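Local coordinates for protein putative NADPH:quinone reductase (Bacillus thuringiensis, PDB 3GMS) that probably reduces quinones with NADPH as electron donor, as a member of the medium-chain dehydrogenase/reductase superfamily, although its physiological substrate is not established, at residues H4-Q9 and L20-K25; P63-Y68 and T98-V103. One frame throughout, in Å; residues are numbered along the deposited sequence.

Both interactions lie on the same side of the molecule, their centres about 9 Å apart, and they show how secondary structure sets the chemistry of a contact. Interaction 1 is a regular two-stranded antiparallel ribbon, partly buried, in which backbone hydrogen bonds repeat along the strands and the side chains are mixed polar and apolar. Interaction 2 is a buried meeting of a loop with the turn that leads into strand 102-106, with two backbone bonds and an indole covering a proline and a glycine. Residues 98-103 also hold strand 4-9: Ile-8 and Trp-99 share a backbone hydrogen bond, and probable hydrogen bonds join Lys-6 N to Glu-101 OE1 (2.8 Å) and Lys-25 NZ to Gln-100 OE1 (2.7 Å).

Interaction 1 (H4-Q9 and L20-K25)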
ATOM      1  N   HIS A   4     -15.386  26.813   3.020  1.00 36.52           N
ATOM      2  CA  HIS A   4     -15.988  25.554   2.614  1.00 35.98           C
ATOM      3  C   HIS A   4     -14.915  24.726   1.901  1.00 34.04           C
ATOM      4  O   HIS A   4     -13.973  25.268   1.359  1.00 33.09           O
ATOM      5  CB  HIS A   4     -17.177  25.788   1.680  1.00 36.52           C
ATOM      6  CG  HIS A   4     -18.421  26.222   2.393  1.00 41.36           C
ATOM      7  ND1 HIS A   4     -18.607  27.512   2.853  1.00 44.24           N
ATOM      8  CD2 HIS A   4     -19.532  25.530   2.747  1.00 43.15           C
ATOM      9  CE1 HIS A   4     -19.785  27.598   3.446  1.00 44.31           C
ATOM     10  NE2 HIS A   4     -20.362  26.410   3.402  1.00 44.67           N
ATOM     11  N   GLY A   5     -15.076  23.415   1.917  1.00 32.79           N
ATOM     12  CA  GLY A   5     -14.090  22.530   1.312  1.00 30.32           C
ATOM     13  C   GLY A   5     -14.787  21.495   0.471  1.00 29.37           C
ATOM     14  O   GLY A   5     -15.852  20.979   0.837  1.00 29.68           O
ATOM     15  N   LYS A   6     -14.176  21.170  -0.653  1.00 28.26           N
ATOM     16  CA  LYS A   6     -14.738  20.158  -1.513  1.00 26.88           C
ATOM     17  C   LYS A   6     -14.345  18.782  -0.957  1.00 26.07           C
ATOM     18  O   LYS A   6     -13.292  18.644  -0.321  1.00 24.08           O
ATOM     19  CB  LYS A   6     -14.169  20.325  -2.920  1.00 27.81           C
ATOM     20  CG  LYS A   6     -14.868  19.468  -3.962  1.00 29.82           C
ATOM     21  CD  LYS A   6     -14.216  19.630  -5.342  1.00 35.15           C
ATOM     22  CE  LYS A   6     -14.181  21.098  -5.790  1.00 38.22           C
ATOM     23  NZ  LYS A   6     -14.211  21.152  -7.276  1.00 42.53           N
ATOM     24  N   LEU A   7     -15.158  17.772  -1.232  1.00 23.99           N
ATOM     25  CA  LEU A   7     -14.851  16.410  -0.749  1.00 24.77           C
ATOM     26  C   LEU A   7     -15.510  15.398  -1.629  1.00 24.15           C
ATOM     27  O   LEU A   7     -16.549  15.687  -2.216  1.00 25.96           O
ATOM     28  CB  LEU A   7     -15.356  16.183   0.670  1.00 25.05           C
ATOM     29  CG  LEU A   7     -16.865  16.143   0.946  1.00 27.16           C
ATOM     30  CD1 LEU A   7     -17.228  15.148   2.064  1.00 29.16           C
ATOM     31  CD2 LEU A   7     -17.313  17.527   1.345  1.00 27.53           C
ATOM     32  N   ILE A   8     -14.904  14.212  -1.721  1.00 23.14           N
ATOM     33  CA  ILE A   8     -15.561  13.069  -2.343  1.00 22.90           C
ATOM     34  C   ILE A   8     -16.099  12.190  -1.213  1.00 23.27           C
ATOM     35  O   ILE A   8     -15.368  11.876  -0.274  1.00 23.66           O
ATOM     36  CB  ILE A   8     -14.566  12.225  -3.201  1.00 21.53           C
ATOM     37  CG1 ILE A   8     -13.856  13.096  -4.246  1.00 24.09           C
ATOM     38  CG2 ILE A   8     -15.282  11.058  -3.834  1.00 22.29           C
ATOM     39  CD1 ILE A   8     -14.792  13.899  -5.141  1.00 24.49           C
ATOM     40  N   GLN A   9     -17.369  11.792  -1.312  1.00 23.51           N
ATOM     41  CA  GLN A   9     -18.063  11.040  -0.283  1.00 25.67           C
ATOM     42  C   GLN A   9     -18.926   9.961  -0.937  1.00 25.87           C
ATOM     43  O   GLN A   9     -19.343  10.140  -2.090  1.00 25.71           O
ATOM     44  CB  GLN A   9     -18.979  12.035   0.461  1.00 27.11           C
ATOM     45  CG  GLN A   9     -19.607  11.523   1.667  1.00 31.73           C
ATOM     46  CD  GLN A   9     -19.726  12.585   2.750  1.00 31.22           C
ATOM     47  OE1 GLN A   9     -19.037  12.513   3.755  1.00 36.51           O
ATOM     48  NE2 GLN A   9     -20.620  13.550   2.563  1.00 33.33           N
ATOM     49  N   LEU A  20     -19.922   7.213  -5.524  1.00 28.34           N
ATOM     50  CA  LEU A  20     -19.070   8.356  -5.237  1.00 28.04           C
ATOM     51  C   LEU A  20     -19.753   9.664  -5.642  1.00 28.87           C
ATOM     52  O   LEU A  20     -20.294   9.766  -6.749  1.00 28.62           O
ATOM     53  CB  LEU A  20     -17.699   8.221  -5.922  1.00 27.31           C
ATOM     54  CG  LEU A  20     -16.790   7.110  -5.376  1.00 27.27           C
ATOM     55  CD1 LEU A  20     -15.541   6.964  -6.183  1.00 26.47           C
ATOM     56  CD2 LEU A  20     -16.447   7.362  -3.909  1.00 25.09           C
ATOM     57  N   GLN A  21     -19.747  10.641  -4.747  1.00 28.83           N
ATOM     58  CA  GLN A  21     -20.328  11.963  -5.051  1.00 30.79           C
ATOM     59  C   GLN A  21     -19.342  13.083  -4.781  1.00 30.45           C
ATOM     60  O   GLN A  21     -18.540  13.002  -3.835  1.00 29.81           O
ATOM     61  CB  GLN A  21     -21.582  12.234  -4.210  1.00 31.89           C
ATOM     62  CG  GLN A  21     -22.596  11.125  -4.213  1.00 35.15           C
ATOM     63  CD  GLN A  21     -23.977  11.595  -3.763  1.00 40.32           C
ATOM     64  OE1 GLN A  21     -24.977  11.287  -4.410  1.00 44.80           O
ATOM     65  NE2 GLN A  21     -24.033  12.348  -2.662  1.00 38.05           N
ATOM     66  N   VAL A  22     -19.395  14.127  -5.600  1.00 29.45           N
ATOM     67  CA  VAL A  22     -18.603  15.315  -5.338  1.00 30.42           C
ATOM     68  C   VAL A  22     -19.464  16.292  -4.539  1.00 30.40           C
ATOM     69  O   VAL A  22     -20.557  16.652  -5.004  1.00 30.80           O
ATOM     70  CB  VAL A  22     -18.146  15.987  -6.659  1.00 30.63           C
ATOM     71  CG1 VAL A  22     -17.379  17.252  -6.364  1.00 32.38           C
ATOM     72  CG2 VAL A  22     -17.347  15.014  -7.523  1.00 30.64           C
ATOM     73  N   GLU A  23     -19.002  16.715  -3.354  1.00 29.12           N
ATOM     74  CA  GLU A  23     -19.807  17.525  -2.446  1.00 30.28           C
ATOM     75  C   GLU A  23     -18.960  18.616  -1.792  1.00 29.92           C
ATOM     76  O   GLU A  23     -17.758  18.674  -1.999  1.00 28.38           O
ATOM     77  CB  GLU A  23     -20.454  16.647  -1.342  1.00 31.02           C
ATOM     78  CG  GLU A  23     -21.413  15.534  -1.850  1.00 34.68           C
ATOM     79  CD  GLU A  23     -21.890  14.586  -0.746  1.00 37.58           C
ATOM     80  OE1 GLU A  23     -21.710  14.902   0.442  1.00 43.80           O
ATOM     81  OE2 GLU A  23     -22.436  13.515  -1.054  1.00 40.65           O
ATOM     82  N   TYR A  24     -19.596  19.479  -0.995  1.00 31.12           N
ATOM     83  CA  TYR A  24     -18.916  20.553  -0.305  1.00 31.83           C
ATOM     84  C   TYR A  24     -19.362  20.544   1.137  1.00 32.03           C
ATOM     85  O   TYR A  24     -20.489  20.153   1.439  1.00 32.03           O
ATOM     86  CB  TYR A  24     -19.277  21.913  -0.904  1.00 32.92           C
ATOM     87  CG  TYR A  24     -18.763  22.127  -2.302  1.00 35.70           C
ATOM     88  CD1 TYR A  24     -17.497  22.685  -2.516  1.00 37.93           C
ATOM     89  CD2 TYR A  24     -19.538  21.765  -3.409  1.00 38.64           C
ATOM     90  CE1 TYR A  24     -17.012  22.879  -3.786  1.00 40.63           C
ATOM     91  CE2 TYR A  24     -19.061  21.945  -4.694  1.00 41.20           C
ATOM     92  CZ  TYR A  24     -17.797  22.507  -4.873  1.00 42.25           C
ATOM     93  OH  TYR A  24     -17.309  22.701  -6.136  1.00 44.80           O
ATOM     94  N   LYS A  25     -18.477  20.942   2.036  1.00 32.54           N
ATOM     95  CA  LYS A  25     -18.824  20.988   3.454  1.00 32.72           C
ATOM     96  C   LYS A  25     -18.294  22.256   4.069  1.00 33.52           C
ATOM     97  O   LYS A  25     -17.265  22.783   3.638  1.00 32.69           O
ATOM     98  CB  LYS A  25     -18.252  19.785   4.221  1.00 33.13           C
ATOM     99  CG  LYS A  25     -16.713  19.823   4.448  1.00 34.55           C
ATOM    100  CD  LYS A  25     -16.160  18.495   4.983  1.00 34.52           C
ATOM    101  CE  LYS A  25     -14.704  18.629   5.498  1.00 35.35           C
ATOM    102  NZ  LYS A  25     -14.139  17.271   5.782  1.00 34.73           N
TER
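Lys-25, Gln-9 and Leu-7 bury the most surface where residues 4-9 and 20-25 pair as an antiparallel two-stranded ribbon near the N-terminus. Three hydrogen-bonded pairs, Gly-5 with Lys-25, Leu-7 with Glu-23 and Gln-9 with Gln-21, supply six backbone bonds; the shortest runs 2.7 Å from Gln-21 N to Gln-9 O. The side chains of Leu-7, Gln-9, Gln-21, Glu-23 and Lys-25 share one face of the ribbon. There CG of Leu-7 sits between its backbone N and carbonyl carbon (chi1 68°), and its CD2 comes 3.8 Å from CB of Lys-25. The Lys-25 chain, extended beyond CG, carries its methylenes past this methyl before NZ bonds to Gln-100, so one residue is apolar in its stem and polar at its tip. On the other face the Lys-6 chain lies beside the Tyr-24 ring, pointing the same way, with CE 3.5 Å from the tyrosine OH. Farther along, Ile-8 CD1 meets Val-22 CG2 at 3.7 Å, while Ile-8 CG2 touches Leu-20 CD2. The Glu-23 carboxylate has partners on both oxygens, His-11 NE2 on OE2 and the Gln-9 amide on OE1, which may stabilise its negative charge. Gln-9, its side chain crossing that of Glu-23 at about a right angle, places NE2 2.7 Å from OE1 on the syn side, 34° out of the carboxylate plane, in a bond that is short but bent (136° at the hydrogen).

Interaction 2 (P63-Y68 and T98-V103); sequences PNIPGY and TWQEYV
Within the GroES-like domain, the loop leading to strand 71-77 meets the turn before strand 102-106, and Pro-66, Gly-67, Thr-98 and Trp-99 form the heart of the contact. Trp-99, the centre of an inverse gamma turn, donates its backbone N to Pro-66 O at 2.9 Å, nearly in line with the carbonyl bond. Thr-98 N reaches Gly-67 O at 3.0 Å, from above the carbonyl plane. Trp-99 CG lies beside its backbone N, and chi2 (7°) sets the turn of the ring; one indole face lies against Pro-66 and Gly-67. Pro-66 CB is 4.0 Å from the six-membered ring centroid and Gly-67 CA 3.7 Å from the five-membered one, both CH-pi contacts. Beside them, Ile-65 CD1 comes 3.6 Å from Gln-100 NE2, packing against an amide whose polar atoms bond to Lys-25 and Gly-97. Thr-98 OG1 bonds to Glu-69 O. With no CB, Gly-67 lets Trp-99 CD1 and Thr-98 OG1 approach its CA (3.5 and 3.4 Å); its backbone (phi 105°, psi 121°) would also press a CB into Pro-66 O. The indole therefore lies close over Gly-67 CA because that residue has no side chain, with the Pro-66 ring continuing the surface under its six-membered ring.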
ATOM      1  N   PRO A  63     -21.762   8.351   6.057  1.00 30.63           N
ATOM      2  CA  PRO A  63     -21.021   8.403   4.817  1.00 29.06           C
ATOM      3  C   PRO A  63     -19.519   8.423   5.107  1.00 28.85           C
ATOM      4  O   PRO A  63     -19.103   8.700   6.254  1.00 27.16           O
ATOM      5  CB  PRO A  63     -21.461   9.723   4.209  1.00 29.73           C
ATOM      6  CG  PRO A  63     -21.702  10.632   5.422  1.00 30.17           C
ATOM      7  CD  PRO A  63     -22.224   9.689   6.494  1.00 30.89           C
ATOM      8  N   ASN A  64     -18.712   8.165   4.078  1.00 26.79           N
ATOM      9  CA  ASN A  64     -17.275   8.117   4.312  1.00 25.69           C
ATOM     10  C   ASN A  64     -16.531   8.811   3.186  1.00 25.14           C
ATOM     11  O   ASN A  64     -17.011   8.821   2.039  1.00 25.26           O
ATOM     12  CB  ASN A  64     -16.849   6.649   4.395  1.00 26.54           C
ATOM     13  CG  ASN A  64     -15.346   6.483   4.483  1.00 29.03           C
ATOM     14  OD1 ASN A  64     -14.669   6.167   3.479  1.00 28.77           O
ATOM     15  ND2 ASN A  64     -14.800   6.754   5.675  1.00 30.67           N
ATOM     16  N   ILE A  65     -15.365   9.375   3.510  1.00 22.32           N
ATOM     17  CA  ILE A  65     -14.487  10.008   2.494  1.00 22.96           C
ATOM     18  C   ILE A  65     -13.367   9.017   2.160  1.00 21.66           C
ATOM     19  O   ILE A  65     -12.642   8.619   3.053  1.00 21.64           O
ATOM     20  CB  ILE A  65     -13.902  11.344   2.975  1.00 22.97           C
ATOM     21  CG1 ILE A  65     -15.039  12.337   3.278  1.00 26.63           C
ATOM     22  CG2 ILE A  65     -13.004  11.960   1.893  1.00 23.01           C
ATOM     23  CD1 ILE A  65     -14.609  13.555   4.108  1.00 28.52           C
ATOM     24  N   PRO A  66     -13.247   8.578   0.891  1.00 21.80           N
ATOM     25  CA  PRO A  66     -12.183   7.587   0.668  1.00 21.81           C
ATOM     26  C   PRO A  66     -10.750   8.176   0.655  1.00 21.19           C
ATOM     27  O   PRO A  66     -10.569   9.393   0.589  1.00 20.34           O
ATOM     28  CB  PRO A  66     -12.445   7.053  -0.742  1.00 21.13           C
ATOM     29  CG  PRO A  66     -13.656   7.712  -1.242  1.00 24.43           C
ATOM     30  CD  PRO A  66     -14.070   8.814  -0.317  1.00 22.40           C
ATOM     31  N   GLY A  67      -9.760   7.284   0.611  1.00 20.98           N
ATOM     32  CA  GLY A  67      -8.366   7.711   0.479  1.00 20.66           C
ATOM     33  C   GLY A  67      -7.549   7.599   1.755  1.00 19.42           C
ATOM     34  O   GLY A  67      -7.854   8.197   2.796  1.00 20.07           O
ATOM     35  N   TYR A  68      -6.493   6.813   1.669  1.00 20.10           N
ATOM     36  CA  TYR A  68      -5.615   6.608   2.837  1.00 18.47           C
ATOM     37  C   TYR A  68      -4.355   7.398   2.773  1.00 19.25           C
ATOM     38  O   TYR A  68      -3.633   7.497   3.795  1.00 18.84           O
ATOM     39  CB  TYR A  68      -5.260   5.119   3.046  1.00 19.23           C
ATOM     40  CG  TYR A  68      -6.422   4.342   3.564  1.00 21.80           C
ATOM     41  CD1 TYR A  68      -6.795   4.421   4.902  1.00 27.19           C
ATOM     42  CD2 TYR A  68      -7.221   3.603   2.698  1.00 23.93           C
ATOM     43  CE1 TYR A  68      -7.880   3.707   5.403  1.00 28.63           C
ATOM     44  CE2 TYR A  68      -8.319   2.865   3.196  1.00 26.00           C
ATOM     45  CZ  TYR A  68      -8.640   2.937   4.535  1.00 29.00           C
ATOM     46  OH  TYR A  68      -9.727   2.258   5.040  1.00 30.10           O
ATOM     47  N   THR A  98      -8.563  11.079   2.493  1.00 18.70           N
ATOM     48  CA  THR A  98      -7.723  12.064   1.818  1.00 18.86           C
ATOM     49  C   THR A  98      -8.273  12.589   0.532  1.00 18.04           C
ATOM     50  O   THR A  98      -7.714  13.539  -0.034  1.00 20.06           O
ATOM     51  CB  THR A  98      -6.308  11.546   1.567  1.00 18.77           C
ATOM     52  OG1 THR A  98      -6.370  10.413   0.683  1.00 18.02           O
ATOM     53  CG2 THR A  98      -5.556  11.160   2.896  1.00 19.36           C
ATOM     54  N   TRP A  99      -9.331  11.972  -0.004  1.00 19.07           N
ATOM     55  CA  TRP A  99      -9.830  12.468  -1.267  1.00 19.29           C
ATOM     56  C   TRP A  99     -10.752  13.652  -1.055  1.00 21.18           C
ATOM     57  O   TRP A  99     -11.964  13.582  -1.333  1.00 21.61           O
ATOM     58  CB  TRP A  99     -10.572  11.383  -2.009  1.00 19.33           C
ATOM     59  CG  TRP A  99      -9.683  10.233  -2.440  1.00 18.58           C
ATOM     60  CD1 TRP A  99      -8.365  10.016  -2.136  1.00 18.97           C
ATOM     61  CD2 TRP A  99     -10.113   9.115  -3.232  1.00 20.70           C
ATOM     62  NE1 TRP A  99      -7.929   8.811  -2.750  1.00 19.79           N
ATOM     63  CE2 TRP A  99      -8.998   8.261  -3.414  1.00 20.44           C
ATOM     64  CE3 TRP A  99     -11.336   8.774  -3.827  1.00 22.44           C
ATOM     65  CZ2 TRP A  99      -9.082   7.063  -4.147  1.00 23.49           C
ATOM     66  CZ3 TRP A  99     -11.418   7.585  -4.554  1.00 23.66           C
ATOM     67  CH2 TRP A  99     -10.299   6.757  -4.706  1.00 22.13           C
ATOM     68  N   GLN A 100     -10.169  14.710  -0.530  1.00 20.87           N
ATOM     69  CA  GLN A 100     -10.904  15.943  -0.285  1.00 22.02           C
ATOM     70  C   GLN A 100      -9.925  17.094  -0.284  1.00 22.92           C
ATOM     71  O   GLN A 100      -8.711  16.899  -0.249  1.00 23.09           O
ATOM     72  CB  GLN A 100     -11.691  15.874   1.051  1.00 21.67           C
ATOM     73  CG  GLN A 100     -10.846  15.739   2.271  1.00 24.35           C
ATOM     74  CD  GLN A 100     -11.688  15.747   3.563  1.00 23.95           C
ATOM     75  OE1 GLN A 100     -12.658  16.520   3.684  1.00 23.94           O
ATOM     76  NE2 GLN A 100     -11.328  14.877   4.519  1.00 22.51           N
ATOM     77  N   GLU A 101     -10.470  18.304  -0.287  1.00 22.27           N
ATOM     78  CA  GLU A 101      -9.686  19.493  -0.474  1.00 23.29           C
ATOM     79  C   GLU A 101      -8.805  19.715   0.747  1.00 22.73           C
ATOM     80  O   GLU A 101      -7.626  20.066   0.613  1.00 23.22           O
ATOM     81  CB  GLU A 101     -10.620  20.690  -0.686  1.00 24.53           C
ATOM     82  CG  GLU A 101      -9.918  22.015  -0.958  1.00 26.90           C
ATOM     83  CD  GLU A 101     -10.885  23.116  -1.389  1.00 33.94           C
ATOM     84  OE1 GLU A 101     -12.125  22.863  -1.523  1.00 32.25           O
ATOM     85  OE2 GLU A 101     -10.368  24.226  -1.642  1.00 34.84           O
ATOM     86  N   TYR A 102      -9.394  19.538   1.929  1.00 23.70           N
ATOM     87  CA  TYR A 102      -8.694  19.732   3.179  1.00 22.72           C
ATOM     88  C   TYR A 102      -8.812  18.510   4.071  1.00 22.53           C
ATOM     89  O   TYR A 102      -9.917  18.006   4.302  1.00 23.54           O
ATOM     90  CB  TYR A 102      -9.309  20.898   3.960  1.00 23.78           C
ATOM     91  CG  TYR A 102      -9.312  22.226   3.229  1.00 24.00           C
ATOM     92  CD1 TYR A 102      -8.155  22.997   3.160  1.00 26.65           C
ATOM     93  CD2 TYR A 102     -10.473  22.702   2.637  1.00 26.28           C
ATOM     94  CE1 TYR A 102      -8.146  24.242   2.513  1.00 28.37           C
ATOM     95  CE2 TYR A 102     -10.493  23.947   1.982  1.00 29.08           C
ATOM     96  CZ  TYR A 102      -9.324  24.704   1.932  1.00 31.35           C
ATOM     97  OH  TYR A 102      -9.285  25.932   1.330  1.00 32.23           O
ATOM     98  N   VAL A 103      -7.696  18.102   4.676  1.00 22.49           N
ATOM     99  CA  VAL A 103      -7.656  16.893   5.516  1.00 21.98           C
ATOM    100  C   VAL A 103      -7.108  17.251   6.894  1.00 22.05           C
ATOM    101  O   VAL A 103      -6.090  17.935   6.988  1.00 22.84           O
ATOM    102  CB  VAL A 103      -6.732  15.819   4.879  1.00 22.09           C
ATOM    103  CG1 VAL A 103      -6.477  14.636   5.860  1.00 23.60           C
ATOM    104  CG2 VAL A 103      -7.370  15.342   3.573  1.00 21.27           C
TER
HETATM  105  O   HOH W   1      -5.231   7.496  -1.365  1.00 24.03           O